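Matching sites in chitin oligosaccahride binding protein NagB1 from Paenibacillus sp., a protein that probably binds chitin oligosaccharides such as N,N'-diacetylchitobiose outside the cell, as an extracellular solute-binding protein (PDB 7EHP (chain A, 2.01 Å), residues T2-H7 and P61-D66), and in its relative chitin oligosaccharide binding protein NagB2 from Paenibacillus sp. (PDB 7EHQ (chain B, 1.70 Å), residues S31-H36 and P90-N95). Both blocks share one frame: the second was fitted to the first on N, CA, C and O of the twelve residues, RMSD 0.72 Å. Numbering follows each deposited sequence.

Structure 1 (7EHP).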
# COMPACT_ATOMS: atom_id res chain seq x y z
N THR A 2 22.65 16.34 -7.13
CA THR A 2 23.97 15.75 -6.94
C THR A 2 23.92 14.64 -5.89
O THR A 2 24.64 13.65 -6.00
CB THR A 2 25.00 16.80 -6.55
OG1 THR A 2 24.97 17.87 -7.51
CG2 THR A 2 26.40 16.19 -6.51
N VAL A 3 23.07 14.79 -4.87
CA VAL A 3 22.61 13.66 -4.06
C VAL A 3 21.17 13.39 -4.45
O VAL A 3 20.27 14.21 -4.17
CB VAL A 3 22.74 13.94 -2.55
CG1 VAL A 3 21.89 12.94 -1.77
CG2 VAL A 3 24.20 13.84 -2.11
N SER A 4 20.92 12.25 -5.09
CA SER A 4 19.62 11.95 -5.67
C SER A 4 18.67 11.40 -4.62
O SER A 4 19.05 10.56 -3.79
CB SER A 4 19.77 10.96 -6.82
OG SER A 4 20.68 9.93 -6.48
N LEU A 5 17.43 11.87 -4.66
CA LEU A 5 16.39 11.45 -3.72
C LEU A 5 15.20 11.03 -4.58
O LEU A 5 14.44 11.88 -5.05
CB LEU A 5 16.00 12.57 -2.76
CG LEU A 5 15.33 12.12 -1.44
CD1 LEU A 5 15.24 13.26 -0.42
CD2 LEU A 5 13.96 11.51 -1.66
N ARG A 6 15.02 9.72 -4.75
CA ARG A 6 13.94 9.18 -5.57
C ARG A 6 12.68 9.00 -4.72
O ARG A 6 12.71 8.31 -3.69
CB ARG A 6 14.36 7.86 -6.20
CG ARG A 6 13.19 7.05 -6.77
CD ARG A 6 12.77 7.53 -8.14
NE ARG A 6 13.90 7.69 -9.06
CZ ARG A 6 14.57 6.70 -9.64
NH1 ARG A 6 14.26 5.42 -9.43
NH2 ARG A 6 15.58 6.99 -10.45
N HIS A 7 11.58 9.59 -5.15
CA HIS A 7 10.32 9.49 -4.44
C HIS A 7 9.20 9.25 -5.45
O HIS A 7 9.37 9.43 -6.66
CB HIS A 7 10.03 10.76 -3.65
CG HIS A 7 9.78 11.94 -4.53
ND1 HIS A 7 8.53 12.23 -5.03
CD2 HIS A 7 10.62 12.85 -5.07
CE1 HIS A 7 8.61 13.29 -5.81
NE2 HIS A 7 9.86 13.69 -5.85
N PRO A 61 21.60 2.63 -8.39
CA PRO A 61 20.35 3.16 -7.83
C PRO A 61 20.54 4.60 -7.37
O PRO A 61 21.69 5.05 -7.22
CB PRO A 61 20.08 2.24 -6.64
CG PRO A 61 21.46 1.86 -6.20
CD PRO A 61 22.18 1.62 -7.49
N PRO A 62 19.46 5.33 -7.10
CA PRO A 62 19.62 6.66 -6.51
C PRO A 62 20.30 6.54 -5.16
O PRO A 62 20.47 5.44 -4.63
CB PRO A 62 18.17 7.16 -6.38
CG PRO A 62 17.41 6.34 -7.40
CD PRO A 62 18.04 4.99 -7.24
N LYS A 63 20.69 7.68 -4.58
CA LYS A 63 21.33 7.61 -3.27
C LYS A 63 20.30 7.38 -2.17
O LYS A 63 20.55 6.64 -1.21
CB LYS A 63 22.15 8.88 -3.01
CG LYS A 63 23.35 9.07 -3.98
CD LYS A 63 24.13 7.75 -4.17
CE LYS A 63 25.28 7.85 -5.18
NZ LYS A 63 24.92 8.54 -6.46
N ILE A 64 19.12 7.98 -2.30
CA ILE A 64 17.99 7.77 -1.40
C ILE A 64 16.79 7.45 -2.28
O ILE A 64 16.58 8.12 -3.29
CB ILE A 64 17.72 9.03 -0.54
CG1 ILE A 64 18.98 9.45 0.23
CG2 ILE A 64 16.52 8.81 0.39
CD1 ILE A 64 18.99 10.93 0.60
N PHE A 65 16.00 6.43 -1.91
CA PHE A 65 14.97 5.98 -2.84
C PHE A 65 13.78 5.35 -2.13
O PHE A 65 13.93 4.61 -1.15
CB PHE A 65 15.51 4.96 -3.86
CG PHE A 65 16.49 3.98 -3.28
CD1 PHE A 65 16.04 2.83 -2.64
CD2 PHE A 65 17.85 4.21 -3.38
CE1 PHE A 65 16.95 1.92 -2.11
CE2 PHE A 65 18.76 3.31 -2.85
CZ PHE A 65 18.32 2.17 -2.22
N ASP A 66 12.59 5.65 -2.65
CA ASP A 66 11.38 4.98 -2.20
C ASP A 66 11.56 3.47 -2.36
O ASP A 66 11.81 2.98 -3.47
CB ASP A 66 10.20 5.49 -3.02
CG ASP A 66 8.88 5.00 -2.51
OD1 ASP A 66 8.66 3.77 -2.46
OD2 ASP A 66 8.05 5.86 -2.14
O HOH W 1 24.00 11.23 -6.47

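Structure 2 (7EHQ).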
# COMPACT_ATOMS: atom_id res chain seq x y z
N SER B 31 25.83 16.24 -5.00
CA SER B 31 24.47 16.24 -5.50
C SER B 31 23.93 14.83 -5.38
O SER B 31 24.54 13.88 -5.89
CB SER B 31 24.42 16.73 -6.96
OG SER B 31 23.10 16.63 -7.45
N LEU B 32 22.80 14.69 -4.69
CA LEU B 32 22.20 13.38 -4.43
C LEU B 32 20.83 13.34 -5.08
O LEU B 32 20.05 14.29 -4.99
CB LEU B 32 22.06 13.10 -2.93
CG LEU B 32 23.35 12.85 -2.16
CD1 LEU B 32 24.12 14.14 -1.95
CD2 LEU B 32 23.09 12.16 -0.84
N THR B 33 20.54 12.24 -5.75
CA THR B 33 19.22 12.03 -6.29
C THR B 33 18.33 11.40 -5.22
O THR B 33 18.74 10.43 -4.57
CB THR B 33 19.30 11.12 -7.52
OG1 THR B 33 20.03 11.80 -8.53
CG2 THR B 33 17.90 10.80 -8.00
N LEU B 34 17.15 11.97 -5.02
CA LEU B 34 16.19 11.48 -4.02
C LEU B 34 14.96 11.00 -4.78
O LEU B 34 14.14 11.82 -5.21
CB LEU B 34 15.80 12.57 -3.02
CG LEU B 34 15.24 12.18 -1.64
CD1 LEU B 34 15.13 13.46 -0.77
CD2 LEU B 34 13.90 11.46 -1.70
N ARG B 35 14.82 9.67 -4.91
CA ARG B 35 13.68 9.06 -5.59
C ARG B 35 12.51 8.96 -4.63
O ARG B 35 12.62 8.34 -3.57
CB ARG B 35 14.07 7.67 -6.08
CG ARG B 35 12.89 6.83 -6.58
CD ARG B 35 12.40 7.27 -7.98
NE ARG B 35 13.50 7.52 -8.90
CZ ARG B 35 14.28 6.57 -9.42
NH1 ARG B 35 14.07 5.30 -9.12
NH2 ARG B 35 15.28 6.91 -10.25
N HIS B 36 11.37 9.52 -5.01
CA HIS B 36 10.16 9.42 -4.19
C HIS B 36 8.98 9.10 -5.09
O HIS B 36 9.06 9.19 -6.31
CB HIS B 36 9.91 10.71 -3.38
CG HIS B 36 9.54 11.89 -4.23
ND1 HIS B 36 8.26 12.10 -4.68
CD2 HIS B 36 10.30 12.88 -4.76
CE1 HIS B 36 8.24 13.19 -5.43
NE2 HIS B 36 9.46 13.68 -5.50
N PRO B 90 21.64 2.36 -8.12
CA PRO B 90 20.42 3.00 -7.58
C PRO B 90 20.66 4.49 -7.36
O PRO B 90 21.81 4.95 -7.35
CB PRO B 90 20.22 2.27 -6.24
CG PRO B 90 21.58 1.82 -5.88
CD PRO B 90 22.15 1.36 -7.18
N PRO B 91 19.60 5.26 -7.17
CA PRO B 91 19.74 6.64 -6.66
C PRO B 91 20.40 6.61 -5.29
O PRO B 91 20.45 5.57 -4.64
CB PRO B 91 18.29 7.10 -6.53
CG PRO B 91 17.57 6.28 -7.57
CD PRO B 91 18.18 4.93 -7.39
N GLN B 92 20.88 7.77 -4.82
CA GLN B 92 21.43 7.75 -3.47
C GLN B 92 20.37 7.51 -2.40
O GLN B 92 20.68 6.88 -1.38
CB GLN B 92 22.17 9.06 -3.16
CG GLN B 92 23.45 9.24 -3.94
CD GLN B 92 23.24 9.93 -5.27
OE1 GLN B 92 22.14 9.98 -5.82
NE2 GLN B 92 24.31 10.53 -5.78
N ILE B 93 19.15 8.01 -2.63
CA ILE B 93 18.03 7.90 -1.70
C ILE B 93 16.82 7.46 -2.52
O ILE B 93 16.60 8.00 -3.61
CB ILE B 93 17.72 9.26 -1.00
CG1 ILE B 93 18.96 9.81 -0.27
CG2 ILE B 93 16.54 9.11 -0.05
CD1 ILE B 93 18.81 11.29 0.19
N PHE B 94 16.04 6.49 -2.01
CA PHE B 94 14.93 6.00 -2.83
C PHE B 94 13.82 5.40 -1.95
O PHE B 94 14.10 4.72 -0.95
CB PHE B 94 15.39 4.94 -3.85
CG PHE B 94 16.42 3.99 -3.29
CD1 PHE B 94 16.02 2.81 -2.68
CD2 PHE B 94 17.77 4.28 -3.37
CE1 PHE B 94 16.96 1.93 -2.14
CE2 PHE B 94 18.71 3.41 -2.85
CZ PHE B 94 18.31 2.24 -2.23
N ASN B 95 12.58 5.62 -2.35
CA ASN B 95 11.46 4.96 -1.71
C ASN B 95 11.63 3.45 -1.91
O ASN B 95 11.85 2.99 -3.04
CB ASN B 95 10.12 5.44 -2.29
CG ASN B 95 8.93 4.77 -1.61
OD1 ASN B 95 8.41 3.74 -2.10
ND2 ASN B 95 8.51 5.32 -0.47
O HOH W 2 24.01 12.47 -8.01

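Structure 1 (7EHP)
Ser4 sets OG between its backbone N and its carbonyl carbon (chi1 43°), turned to segment 61-66. Lys63 N donates a hydrogen bond to Ser4 OG at 2.9 Å. OG lies 3.7 Å from Pro62 CB. The Lys63 side chain bends at chi2 and chi4. Its NZ donates to water 1 (2.8 Å), which donates to Thr2 O, and makes a weak, long ion pair with Glu296. Val3 CG1 rests 4.3 Å from Lys63 CB and touches Ile64 CD1.

Strand 3-7 lies between parallel strands 37-41 and 64-68, in an alpha/beta lobe as expected for a periplasmic-binding-protein-like fold. Backbone hydrogen bonds run from Ile64 N to Ser4 O, Arg6 N to Ile64 O and Asp66 N to Arg6 O. Pro62 CG sits over one face of the Arg6 guanidinium, which forms salt bridges with Glu40 and Glu55. Leu5 CG packs on Ile64 CG2 at 4.0 Å. Asp66 OD1 is hydrogen-bonded to Asn284 ND2 and OD2 to Thr8 OG1. The Asp66 side chain is about 6 Å from a bound N-acetylglucosamine.

Structure 2 (7EHQ)
Thr33 places OG1 anti to its carbonyl carbon (chi1 -65°), and CG2 then comes to lie 4.0 Å from Pro91 CB. Gln92 bends at chi2 (89°) and swings its amide across to segment 31-36. Thr33 N donates a hydrogen bond to Gln92 OE1 at 2.8 Å. The N-H comes from above the amide carbonyl plane, not along a lone pair. Gln92 NE2 donates to water 2 (3.0 Å), which donates to Ser31 O, and NE2 is hydrogen-bonded to Glu328. Leu32 CD2 rests 4.0 Å from Gln92 CB and touches Ile93 CD1.

Backbone hydrogen bonds run from Ile93 N to Thr33 O, Arg35 N to Ile93 O and Asn95 N to Arg35 O. Pro91 CG sits over one face of the Arg35 guanidinium, and Arg35 forms salt bridges with Glu84 and Asp69. Leu34 CG packs on Ile93 CG2 at 3.7 Å. Asn95 OD1 accepts a hydrogen bond from Asn316 ND2. The Asn95 side chain is about 5 Å from a bound N-acetylglucosamine.

Comparison
The side chains of Leu5(A), Arg6(A), Ile64(A) and Phe65(A) and their counterparts keep their places within the error. The backbone hydrogen bond from Ile64(A) N to Ser4(A) O recurs from Ile93(B) N to Thr33(B) O. The main change is at two facing positions, Ser4(A) / Thr33(B) and Lys63(A) / Gln92(B). Thr2(A) / Ser31(B) also differ, but one model is unreliable there and no geometry is compared.

OG of Ser4(A) goes, and with it the bond from Lys63(A) N at 2.9 Å. The hydroxyl does not follow: OG1 of Thr33(B) is 5.5 Å from Gln92(B) N. OG1 and CG2 of Thr33(B) have no counterpart in Ser4(A). Instead OE1 of Gln92(B) stands 1.6 Å apart from the place of Ser4(A) OG. It accepts the N-H of Thr33(B) N at 2.8 Å. One side-chain to backbone bond thus replaces another, and the side-chain acceptor moves to the other segment.

CG of Lys63(A) and CG of Gln92(B) fall 0.2 Å apart. Beyond them the chains part, and CD, CE and NZ of Lys63(A) have no counterpart. NE2 of Gln92(B) stands 1.0 Å apart from water 1, about where that water is modelled in structure 1.

Val3(A) becomes Leu32(B). CG2 of Val3(A) and CG of Leu32(B) fall 1.3 Å apart after superposition. CG1 of Val3(A) has no counterpart, and CD2 of Leu32(B) is added. The touches on Lys63(A) / Gln92(B) and Ile64(A) / Ile93(B) remain.

Asp66(A) becomes Asn95(B). The two OD1 atoms lie 0.4 Å apart. OD2 of Asp66(A) goes and ND2 of Asn95(B) comes, so a carboxylate oxygen gives way to an N-H donor and a probable negative charge is absent.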